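Local coordinates for alkylhalidase CmlS (Streptomyces venezuelae, PDB 3I3L), which acts as a flavin-dependent halogenase in chloramphenicol biosynthesis and holds its FAD through a covalent flavin-aspartate bond, at residues 49-54 with 133-138; 77-82 with 139-144. All coordinates share one frame; numbering follows the deposited sequence.

Overall arrangement
Both contacts use helix 127-140, seen first along its last turns and then at its C-terminal end, and their centres lie about 10 Å apart. Contact 1 (49-54 with 133-138) is buried: all its touching residues are shielded, strand against helix. Between the two segments the meeting is apolar; polar grip on the cofactor begins where strand 48-52 runs out into the FAD pocket. Contact 2 (77-82 with 139-144) is partly buried, joins two turns that each follow a helix, and is carried by an arginine, a backbone carbonyl and a water. The two are stitched together directly, since Ile-51 N lies 2.9 Å from Thr-144 O, a probable strand-to-strand hydrogen bond.

Contact 1 of 2, residues 49-54 with 133-138; sequences VTIYER and LLLDEA. With FAD (flavin-adenine dinucleotide), chain B.
Ile-51 lays its terminal methyl against two side chains of helix 127-140: CD1 sits 4.0 Å from CD1 of Leu-135 and 4.3 Å from the CB of Ala-138. This is helix-on-sheet packing in a Rossmann-type FAD-binding fold, in which strand 48-52 lies between strands 25-29 and 144-146. The ethyl arm of Ile-51 is extended (chi2 172°) and reaches the helix, where the Ile-51 and Leu-135 side chains pass in opposite senses, touching through their CD1 methyls. No hydrogen bond crosses between the segments, and the 126 Å² they bury is modest.

Just past the strand the chemistry turns polar. Glu-53 reaches the adenine ribose with both carboxylate oxygens, OE1 accepting from FAD O3B at 2.9 Å and OE2 from FAD O2B at a doubtfully short 2.4 Å. The backbone amides of Gly-31 and Ser-55 bind the same carboxylate, which should fix its rotation. An acidic residue here, gripping the ribose hydroxyls, is a familiar feature of Rossmann dinucleotide sites. Arg-54 runs extended from CG to NE over one face of the adenine; its NE donates to FAD O2B at 3.2 Å, well bent at 135°, and FAD C8A lies 3.5 Å above the centre of one guanidinium face.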
ATOM      1  N   VAL A  49       0.534  25.948  -6.799  1.00 29.05           N
ATOM      2  CA  VAL A  49       0.372  24.681  -7.528  1.00 27.14           C
ATOM      3  C   VAL A  49      -0.342  24.850  -8.861  1.00 28.42           C
ATOM      4  O   VAL A  49      -1.370  25.528  -8.941  1.00 28.17           O
ATOM      5  CB  VAL A  49      -0.356  23.616  -6.671  1.00 27.14           C
ATOM      6  CG1 VAL A  49      -0.556  22.378  -7.475  1.00 28.03           C
ATOM      7  CG2 VAL A  49       0.451  23.299  -5.383  1.00 27.36           C
ATOM      8  N   THR A  50       0.177  24.193  -9.897  1.00 27.83           N
ATOM      9  CA  THR A  50      -0.584  24.005 -11.134  1.00 29.52           C
ATOM     10  C   THR A  50      -0.730  22.500 -11.527  1.00 28.61           C
ATOM     11  O   THR A  50       0.238  21.798 -11.579  1.00 26.06           O
ATOM     12  CB  THR A  50      -0.001  24.875 -12.271  1.00 30.13           C
ATOM     13  OG1 THR A  50      -0.109  26.275 -11.889  1.00 32.08           O
ATOM     14  CG2 THR A  50      -0.766  24.655 -13.563  1.00 30.70           C
ATOM     15  N   ILE A  51      -1.951  22.049 -11.827  1.00 28.56           N
ATOM     16  CA  ILE A  51      -2.176  20.674 -12.216  1.00 28.21           C
ATOM     17  C   ILE A  51      -2.603  20.592 -13.671  1.00 30.28           C
ATOM     18  O   ILE A  51      -3.644  21.174 -14.046  1.00 30.96           O
ATOM     19  CB  ILE A  51      -3.287  20.014 -11.360  1.00 27.08           C
ATOM     20  CG1 ILE A  51      -2.926  20.072  -9.861  1.00 25.08           C
ATOM     21  CG2 ILE A  51      -3.506  18.619 -11.852  1.00 27.31           C
ATOM     22  CD1 ILE A  51      -4.048  19.608  -8.913  1.00 27.23           C
ATOM     23  N   TYR A  52      -1.837  19.828 -14.465  1.00 28.29           N
ATOM     24  CA  TYR A  52      -2.117  19.559 -15.871  1.00 27.24           C
ATOM     25  C   TYR A  52      -2.626  18.125 -16.047  1.00 28.43           C
ATOM     26  O   TYR A  52      -1.897  17.183 -15.768  1.00 27.52           O
ATOM     27  CB  TYR A  52      -0.842  19.714 -16.691  1.00 27.40           C
ATOM     28  CG  TYR A  52      -0.195  21.082 -16.570  1.00 29.43           C
ATOM     29  CD1 TYR A  52      -0.604  22.152 -17.394  1.00 32.33           C
ATOM     30  CD2 TYR A  52       0.806  21.313 -15.650  1.00 29.49           C
ATOM     31  CE1 TYR A  52      -0.045  23.412 -17.301  1.00 34.68           C
ATOM     32  CE2 TYR A  52       1.385  22.583 -15.520  1.00 33.89           C
ATOM     33  CZ  TYR A  52       0.940  23.630 -16.361  1.00 36.75           C
ATOM     34  OH  TYR A  52       1.458  24.865 -16.259  1.00 33.13           O
ATOM     35  N   GLU A  53      -3.902  17.975 -16.438  1.00 28.62           N
ATOM     36  CA  GLU A  53      -4.538  16.695 -16.663  1.00 29.90           C
ATOM     37  C   GLU A  53      -4.920  16.573 -18.136  1.00 32.25           C
ATOM     38  O   GLU A  53      -5.599  17.467 -18.680  1.00 31.55           O
ATOM     39  CB  GLU A  53      -5.774  16.590 -15.762  1.00 29.14           C
ATOM     40  CG  GLU A  53      -6.763  15.460 -16.121  1.00 30.18           C
ATOM     41  CD  GLU A  53      -6.119  14.074 -16.123  1.00 32.78           C
ATOM     42  OE1 GLU A  53      -5.545  13.699 -15.086  1.00 33.07           O
ATOM     43  OE2 GLU A  53      -6.165  13.365 -17.157  1.00 29.94           O
ATOM     44  N   ARG A  54      -4.479  15.505 -18.807  1.00 33.13           N
ATOM     45  CA  ARG A  54      -4.742  15.408 -20.281  1.00 33.62           C
ATOM     46  C   ARG A  54      -6.220  15.139 -20.614  1.00 34.56           C
ATOM     47  O   ARG A  54      -6.676  15.411 -21.737  1.00 33.77           O
ATOM     48  CB  ARG A  54      -3.901  14.293 -20.915  1.00 36.07           C
ATOM     49  CG  ARG A  54      -4.202  12.906 -20.306  1.00 37.34           C
ATOM     50  CD  ARG A  54      -3.393  11.797 -20.941  1.00 41.75           C
ATOM     51  NE  ARG A  54      -3.801  10.479 -20.385  1.00 45.13           N
ATOM     52  CZ  ARG A  54      -3.139   9.338 -20.596  1.00 51.42           C
ATOM     53  NH1 ARG A  54      -2.010   9.346 -21.347  1.00 50.65           N
ATOM     54  NH2 ARG A  54      -3.574   8.195 -20.030  1.00 51.91           N
ATOM     55  N   LEU A 133     -14.080  14.564  -7.769  1.00 32.16           N
ATOM     56  CA  LEU A 133     -14.392  15.223  -6.510  1.00 34.07           C
ATOM     57  C   LEU A 133     -13.117  15.849  -5.890  1.00 34.12           C
ATOM     58  O   LEU A 133     -13.135  16.978  -5.460  1.00 34.76           O
ATOM     59  CB  LEU A 133     -15.043  14.208  -5.555  1.00 33.70           C
ATOM     60  CG  LEU A 133     -15.585  14.455  -4.137  1.00 37.46           C
ATOM     61  CD1 LEU A 133     -14.505  14.670  -3.130  1.00 41.06           C
ATOM     62  CD2 LEU A 133     -16.576  15.610  -4.097  1.00 45.42           C
ATOM     63  N   LEU A 134     -12.016  15.106  -5.885  1.00 32.95           N
ATOM     64  CA  LEU A 134     -10.730  15.603  -5.454  1.00 29.78           C
ATOM     65  C   LEU A 134     -10.240  16.762  -6.287  1.00 30.43           C
ATOM     66  O   LEU A 134      -9.715  17.764  -5.750  1.00 29.77           O
ATOM     67  CB  LEU A 134      -9.684  14.505  -5.538  1.00 28.55           C
ATOM     68  CG  LEU A 134      -9.875  13.249  -4.689  1.00 28.95           C
ATOM     69  CD1 LEU A 134      -8.544  12.418  -4.653  1.00 27.29           C
ATOM     70  CD2 LEU A 134     -10.280  13.593  -3.270  1.00 31.44           C
ATOM     71  N   LEU A 135     -10.393  16.642  -7.590  1.00 30.08           N
ATOM     72  CA  LEU A 135      -9.861  17.648  -8.468  1.00 30.85           C
ATOM     73  C   LEU A 135     -10.641  18.981  -8.339  1.00 31.79           C
ATOM     74  O   LEU A 135     -10.052  20.047  -8.352  1.00 31.96           O
ATOM     75  CB  LEU A 135      -9.830  17.138  -9.928  1.00 29.80           C
ATOM     76  CG  LEU A 135      -8.912  17.967 -10.850  1.00 29.77           C
ATOM     77  CD1 LEU A 135      -7.448  18.064 -10.243  1.00 31.15           C
ATOM     78  CD2 LEU A 135      -8.886  17.394 -12.259  1.00 30.25           C
ATOM     79  N   ASP A 136     -11.964  18.888  -8.250  1.00 32.72           N
ATOM     80  CA  ASP A 136     -12.842  20.029  -8.032  1.00 32.72           C
ATOM     81  C   ASP A 136     -12.580  20.639  -6.677  1.00 33.71           C
ATOM     82  O   ASP A 136     -12.598  21.834  -6.522  1.00 34.22           O
ATOM     83  CB  ASP A 136     -14.311  19.580  -8.137  1.00 31.56           C
ATOM     84  CG  ASP A 136     -14.725  19.303  -9.551  1.00 31.33           C
ATOM     85  OD1 ASP A 136     -13.927  19.536 -10.473  1.00 31.80           O
ATOM     86  OD2 ASP A 136     -15.863  18.820  -9.767  1.00 37.11           O
ATOM     87  N   GLU A 137     -12.337  19.809  -5.669  1.00 34.51           N
ATOM     88  CA  GLU A 137     -11.881  20.382  -4.416  1.00 35.24           C
ATOM     89  C   GLU A 137     -10.618  21.233  -4.610  1.00 34.44           C
ATOM     90  O   GLU A 137     -10.563  22.371  -4.120  1.00 35.22           O
ATOM     91  CB  GLU A 137     -11.721  19.318  -3.330  1.00 36.58           C
ATOM     92  CG  GLU A 137     -11.299  19.903  -2.040  1.00 39.02           C
ATOM     93  CD  GLU A 137     -12.342  20.844  -1.471  1.00 43.59           C
ATOM     94  OE1 GLU A 137     -13.543  20.564  -1.681  1.00 41.81           O
ATOM     95  OE2 GLU A 137     -11.942  21.834  -0.793  1.00 44.40           O
ATOM     96  N   ALA A 138      -9.636  20.724  -5.371  1.00 33.34           N
ATOM     97  CA  ALA A 138      -8.387  21.474  -5.635  1.00 34.10           C
ATOM     98  C   ALA A 138      -8.688  22.850  -6.259  1.00 35.66           C
ATOM     99  O   ALA A 138      -8.166  23.888  -5.780  1.00 35.43           O
ATOM    100  CB  ALA A 138      -7.408  20.694  -6.524  1.00 31.95           C
TER
HETATM  101  PA  FAD B 600      -3.987   7.416 -12.234  1.00 22.91           P
HETATM  102  O1A FAD B 600      -3.709   6.621 -13.489  1.00 23.40           O
HETATM  103  O2A FAD B 600      -5.206   7.042 -11.466  1.00 26.26           O
HETATM  104  O5B FAD B 600      -4.068   8.993 -12.649  1.00 28.34           O
HETATM  105  C5B FAD B 600      -3.110   9.553 -13.524  1.00 26.26           C
HETATM  106  C4B FAD B 600      -3.713  10.688 -14.383  1.00 24.76           C
HETATM  107  O4B FAD B 600      -2.637  11.260 -15.163  1.00 25.06           O
HETATM  108  C3B FAD B 600      -4.748  10.198 -15.367  1.00 27.75           C
HETATM  109  O3B FAD B 600      -5.966  10.832 -15.123  1.00 28.16           O
HETATM  110  C2B FAD B 600      -4.202  10.597 -16.747  1.00 29.50           C
HETATM  111  O2B FAD B 600      -5.200  11.154 -17.543  1.00 32.68           O
HETATM  112  C1B FAD B 600      -3.134  11.632 -16.427  1.00 25.25           C
HETATM  113  N9A FAD B 600      -2.003  11.742 -17.328  1.00 28.90           N
HETATM  114  C8A FAD B 600      -1.252  10.730 -17.848  1.00 29.05           C
HETATM  115  N7A FAD B 600      -0.273  11.264 -18.610  1.00 29.98           N
HETATM  116  C5A FAD B 600      -0.434  12.607 -18.655  1.00 28.89           C
HETATM  117  C6A FAD B 600       0.273  13.608 -19.296  1.00 28.67           C
HETATM  118  N6A FAD B 600       1.330  13.329 -20.037  1.00 26.64           N
HETATM  119  N1A FAD B 600      -0.122  14.903 -19.092  1.00 31.62           N
HETATM  120  C2A FAD B 600      -1.209  15.216 -18.314  1.00 24.68           C
HETATM  121  N3A FAD B 600      -1.885  14.219 -17.682  1.00 27.36           N
HETATM  122  C4A FAD B 600      -1.507  12.931 -17.844  1.00 28.32           C
HETATM  123  N1  FAD B 600      -6.090   0.506  -6.560  1.00 24.52           N
HETATM  124  C2  FAD B 600      -6.807   0.505  -5.375  1.00 25.22           C
HETATM  125  O2  FAD B 600      -6.480   1.311  -4.514  1.00 28.21           O
HETATM  126  N3  FAD B 600      -7.830  -0.380  -5.160  1.00 23.49           N
HETATM  127  C4  FAD B 600      -8.178  -1.293  -6.120  1.00 26.99           C
HETATM  128  O4  FAD B 600      -9.148  -2.087  -5.902  1.00 30.83           O
HETATM  129  C4X FAD B 600      -7.441  -1.324  -7.306  1.00 26.78           C
HETATM  130  N5  FAD B 600      -7.773  -2.211  -8.293  1.00 26.06           N
HETATM  131  C5X FAD B 600      -7.110  -2.161  -9.498  1.00 24.75           C
HETATM  132  C6  FAD B 600      -7.434  -3.075 -10.512  1.00 24.65           C
HETATM  133  C7  FAD B 600      -6.715  -3.073 -11.683  1.00 28.65           C
HETATM  134  C7M FAD B 600      -7.052  -4.029 -12.801  1.00 30.27           C
HETATM  135  C8  FAD B 600      -5.716  -2.119 -11.849  1.00 31.68           C
HETATM  136  C8M FAD B 600      -4.986  -2.013 -13.128  1.00 29.10           C
HETATM  137  C9  FAD B 600      -5.350  -1.230 -10.833  1.00 27.49           C
HETATM  138  C9A FAD B 600      -6.081  -1.273  -9.655  1.00 24.94           C
HETATM  139  N10 FAD B 600      -5.756  -0.358  -8.695  1.00 22.58           N
HETATM  140  C10 FAD B 600      -6.388  -0.406  -7.511  1.00 23.96           C
HETATM  141  C1' FAD B 600      -4.536   0.460  -8.950  1.00 21.76           C
HETATM  142  C2' FAD B 600      -4.875   1.930  -8.881  1.00 22.77           C
HETATM  143  O2' FAD B 600      -5.958   2.151  -9.691  1.00 26.99           O
HETATM  144  C3' FAD B 600      -3.747   2.871  -9.211  1.00 24.44           C
HETATM  145  O3' FAD B 600      -2.682   2.655  -8.312  1.00 22.10           O
HETATM  146  C4' FAD B 600      -4.204   4.360  -9.057  1.00 23.57           C
HETATM  147  O4' FAD B 600      -5.141   4.720 -10.035  1.00 21.84           O
HETATM  148  C5' FAD B 600      -3.006   5.281  -9.238  1.00 19.55           C
HETATM  149  O5' FAD B 600      -3.379   6.613  -9.031  1.00 23.74           O
HETATM  150  P   FAD B 600      -2.501   7.689  -9.784  1.00 21.58           P
HETATM  151  O1P FAD B 600      -1.036   7.365  -9.594  1.00 20.89           O
HETATM  152  O2P FAD B 600      -2.992   9.087  -9.422  1.00 28.18           O
HETATM  153  O3P FAD B 600      -2.680   7.377 -11.361  1.00 20.22           O

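Contact 2 of 2, residues 77-82 with 139-144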
ATOM      1  N   LEU A  77      -7.054  16.565   5.239  1.00 28.91           N
ATOM      2  CA  LEU A  77      -6.972  17.582   4.208  1.00 31.47           C
ATOM      3  C   LEU A  77      -8.324  18.291   4.054  1.00 33.21           C
ATOM      4  O   LEU A  77      -8.469  19.135   3.167  1.00 32.02           O
ATOM      5  CB  LEU A  77      -6.604  16.984   2.846  1.00 30.60           C
ATOM      6  CG  LEU A  77      -5.135  16.567   2.619  1.00 29.21           C
ATOM      7  CD1 LEU A  77      -5.006  15.763   1.296  1.00 30.24           C
ATOM      8  CD2 LEU A  77      -4.219  17.792   2.637  1.00 27.01           C
ATOM      9  N   GLY A  78      -9.315  17.906   4.873  1.00 34.39           N
ATOM     10  CA  GLY A  78     -10.568  18.683   4.969  1.00 34.93           C
ATOM     11  C   GLY A  78     -11.710  18.225   4.103  1.00 35.75           C
ATOM     12  O   GLY A  78     -12.704  18.928   3.925  1.00 37.25           O
ATOM     13  N   LEU A  79     -11.631  17.009   3.616  1.00 36.05           N
ATOM     14  CA  LEU A  79     -12.626  16.556   2.685  1.00 37.16           C
ATOM     15  C   LEU A  79     -13.790  15.746   3.286  1.00 36.79           C
ATOM     16  O   LEU A  79     -14.672  15.252   2.554  1.00 36.50           O
ATOM     17  CB  LEU A  79     -11.909  15.797   1.588  1.00 36.80           C
ATOM     18  CG  LEU A  79     -11.155  16.820   0.721  1.00 39.10           C
ATOM     19  CD1 LEU A  79      -9.854  16.244   0.310  1.00 43.40           C
ATOM     20  CD2 LEU A  79     -11.957  17.136  -0.429  1.00 35.38           C
ATOM     21  N   GLN A  80     -13.776  15.598   4.601  1.00 37.24           N
ATOM     22  CA  GLN A  80     -14.746  14.703   5.287  1.00 40.53           C
ATOM     23  C   GLN A  80     -16.225  14.933   4.936  1.00 41.45           C
ATOM     24  O   GLN A  80     -16.975  13.978   4.709  1.00 41.31           O
ATOM     25  CB  GLN A  80     -14.593  14.744   6.786  1.00 40.05           C
ATOM     26  CG  GLN A  80     -15.126  13.523   7.380  1.00 43.12           C
ATOM     27  CD  GLN A  80     -14.470  12.283   6.780  1.00 45.76           C
ATOM     28  OE1 GLN A  80     -13.252  12.062   6.926  1.00 43.37           O
ATOM     29  NE2 GLN A  80     -15.283  11.451   6.124  1.00 45.47           N
ATOM     30  N   GLU A  81     -16.640  16.190   4.929  1.00 42.68           N
ATOM     31  CA  GLU A  81     -18.033  16.516   4.668  1.00 44.01           C
ATOM     32  C   GLU A  81     -18.383  16.211   3.221  1.00 42.74           C
ATOM     33  O   GLU A  81     -19.386  15.571   2.979  1.00 43.66           O
ATOM     34  CB  GLU A  81     -18.281  17.997   4.943  1.00 45.51           C
ATOM     35  CG  GLU A  81     -18.237  18.361   6.407  1.00 52.26           C
ATOM     36  CD  GLU A  81     -19.078  19.588   6.668  1.00 61.85           C
ATOM     37  OE1 GLU A  81     -18.627  20.705   6.281  1.00 64.07           O
ATOM     38  OE2 GLU A  81     -20.199  19.421   7.232  1.00 65.85           O
ATOM     39  N   LYS A  82     -17.559  16.659   2.258  1.00 41.59           N
ATOM     40  CA  LYS A  82     -17.800  16.333   0.857  1.00 41.01           C
ATOM     41  C   LYS A  82     -17.882  14.815   0.647  1.00 41.31           C
ATOM     42  O   LYS A  82     -18.751  14.317  -0.088  1.00 41.90           O
ATOM     43  CB  LYS A  82     -16.786  17.005  -0.083  1.00 40.42           C
ATOM     44  CG  LYS A  82     -17.224  18.450  -0.556  1.00 42.93           C
ATOM     45  CD  LYS A  82     -16.318  19.057  -1.638  1.00 47.45           C
ATOM     46  CE  LYS A  82     -16.872  18.861  -3.123  1.00 52.28           C
ATOM     47  NZ  LYS A  82     -15.809  18.884  -4.304  1.00 45.96           N
ATOM     48  N   ARG A 139      -9.552  22.851  -7.290  1.00 37.25           N
ATOM     49  CA  ARG A 139     -10.029  24.082  -7.934  1.00 38.71           C
ATOM     50  C   ARG A 139     -10.567  25.091  -6.921  1.00 38.29           C
ATOM     51  O   ARG A 139     -10.155  26.232  -6.918  1.00 38.99           O
ATOM     52  CB  ARG A 139     -11.136  23.772  -8.963  1.00 40.18           C
ATOM     53  CG  ARG A 139     -10.620  23.422 -10.367  1.00 41.82           C
ATOM     54  CD  ARG A 139     -11.785  23.296 -11.338  1.00 43.75           C
ATOM     55  NE  ARG A 139     -11.475  22.420 -12.463  1.00 40.33           N
ATOM     56  CZ  ARG A 139     -10.967  22.846 -13.607  1.00 41.67           C
ATOM     57  NH1 ARG A 139     -10.737  24.144 -13.775  1.00 45.01           N
ATOM     58  NH2 ARG A 139     -10.682  21.993 -14.583  1.00 39.23           N
ATOM     59  N   SER A 140     -11.491  24.647  -6.081  1.00 38.58           N
ATOM     60  CA  SER A 140     -12.145  25.469  -5.064  1.00 38.98           C
ATOM     61  C   SER A 140     -11.179  26.089  -4.108  1.00 39.49           C
ATOM     62  O   SER A 140     -11.553  27.007  -3.384  1.00 40.87           O
ATOM     63  CB  SER A 140     -13.098  24.623  -4.229  1.00 38.00           C
ATOM     64  OG  SER A 140     -14.223  24.317  -5.012  1.00 45.77           O
ATOM     65  N   ARG A 141      -9.953  25.583  -4.026  1.00 38.77           N
ATOM     66  CA  ARG A 141      -9.033  26.187  -3.080  1.00 37.14           C
ATOM     67  C   ARG A 141      -8.123  27.178  -3.795  1.00 35.95           C
ATOM     68  O   ARG A 141      -7.209  27.764  -3.198  1.00 35.86           O
ATOM     69  CB  ARG A 141      -8.286  25.139  -2.271  1.00 37.29           C
ATOM     70  CG  ARG A 141      -9.214  24.215  -1.519  1.00 36.96           C
ATOM     71  CD  ARG A 141      -8.522  23.126  -0.752  1.00 37.84           C
ATOM     72  NE  ARG A 141      -9.498  22.283  -0.023  1.00 34.19           N
ATOM     73  CZ  ARG A 141      -9.161  21.449   0.958  1.00 32.93           C
ATOM     74  NH1 ARG A 141      -7.894  21.336   1.299  1.00 29.81           N
ATOM     75  NH2 ARG A 141     -10.095  20.727   1.592  1.00 31.17           N
ATOM     76  N   GLY A 142      -8.387  27.356  -5.080  1.00 35.55           N
ATOM     77  CA  GLY A 142      -7.648  28.356  -5.884  1.00 36.48           C
ATOM     78  C   GLY A 142      -6.402  27.788  -6.566  1.00 36.68           C
ATOM     79  O   GLY A 142      -5.640  28.534  -7.186  1.00 37.47           O
ATOM     80  N   ILE A 143      -6.219  26.463  -6.457  1.00 35.65           N
ATOM     81  CA  ILE A 143      -5.228  25.721  -7.234  1.00 33.45           C
ATOM     82  C   ILE A 143      -5.621  25.795  -8.661  1.00 34.61           C
ATOM     83  O   ILE A 143      -6.785  25.556  -9.002  1.00 37.02           O
ATOM     84  CB  ILE A 143      -5.126  24.190  -6.806  1.00 30.37           C
ATOM     85  CG1 ILE A 143      -4.517  24.069  -5.396  1.00 29.03           C
ATOM     86  CG2 ILE A 143      -4.326  23.458  -7.796  1.00 30.42           C
ATOM     87  CD1 ILE A 143      -5.006  22.780  -4.546  1.00 30.80           C
ATOM     88  N   THR A 144      -4.644  26.092  -9.515  1.00 33.75           N
ATOM     89  CA  THR A 144      -4.881  26.175 -10.954  1.00 34.34           C
ATOM     90  C   THR A 144      -4.958  24.789 -11.576  1.00 34.98           C
ATOM     91  O   THR A 144      -4.025  23.978 -11.409  1.00 36.12           O
ATOM     92  CB  THR A 144      -3.693  26.961 -11.639  1.00 34.98           C
ATOM     93  OG1 THR A 144      -3.518  28.217 -10.979  1.00 36.59           O
ATOM     94  CG2 THR A 144      -3.964  27.189 -13.157  1.00 34.35           C
TER
HETATM   95  O   HOH W   1     -12.754  21.515   2.159  1.00 56.38           O
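Arg-141 clamps the backbone carbonyl of Leu-77 between its two terminal nitrogens, tying together two helix C-terminal turns, each closed by a Schellman motif with a glycine, Gly-78 or Gly-142, at positive phi. NH2 donates to Leu-77 O at 2.8 Å with an N-H...O angle of 148°, and NH1 to that same Leu-77 O at 2.9 Å with a more bent 139°, so one oxygen takes both donors, end-on and close to the guanidinium plane. CG stands beside the backbone N (chi1 -57°), and from there the chain runs extended to NE, carrying the guanidinium across to the other turn.

The charge is met by the last turn of helix 127-140, just before the arginine, where NE forms a salt bridge with Glu-137 OE2; this carboxylate probably limits how far the guanidinium can turn. With an alanine here, Leu-77 O would probably lose both its donors, and Glu-137 OE2 its salt-bridge partner.

Plain packing is slight: Leu-79 CG lies 4.1 Å from Arg-141 NH2, meeting the guanidinium at an oblique angle, and both side chains also touch Leu-40 of helix 33-44. Water completes the bridge: one molecule accepts from Arg-141 NH2 at 2.8 Å and donates to Gly-78 O at 3.1 Å, so consecutive carbonyls of the 77-82 turn are linked to the same nitrogen, NH2.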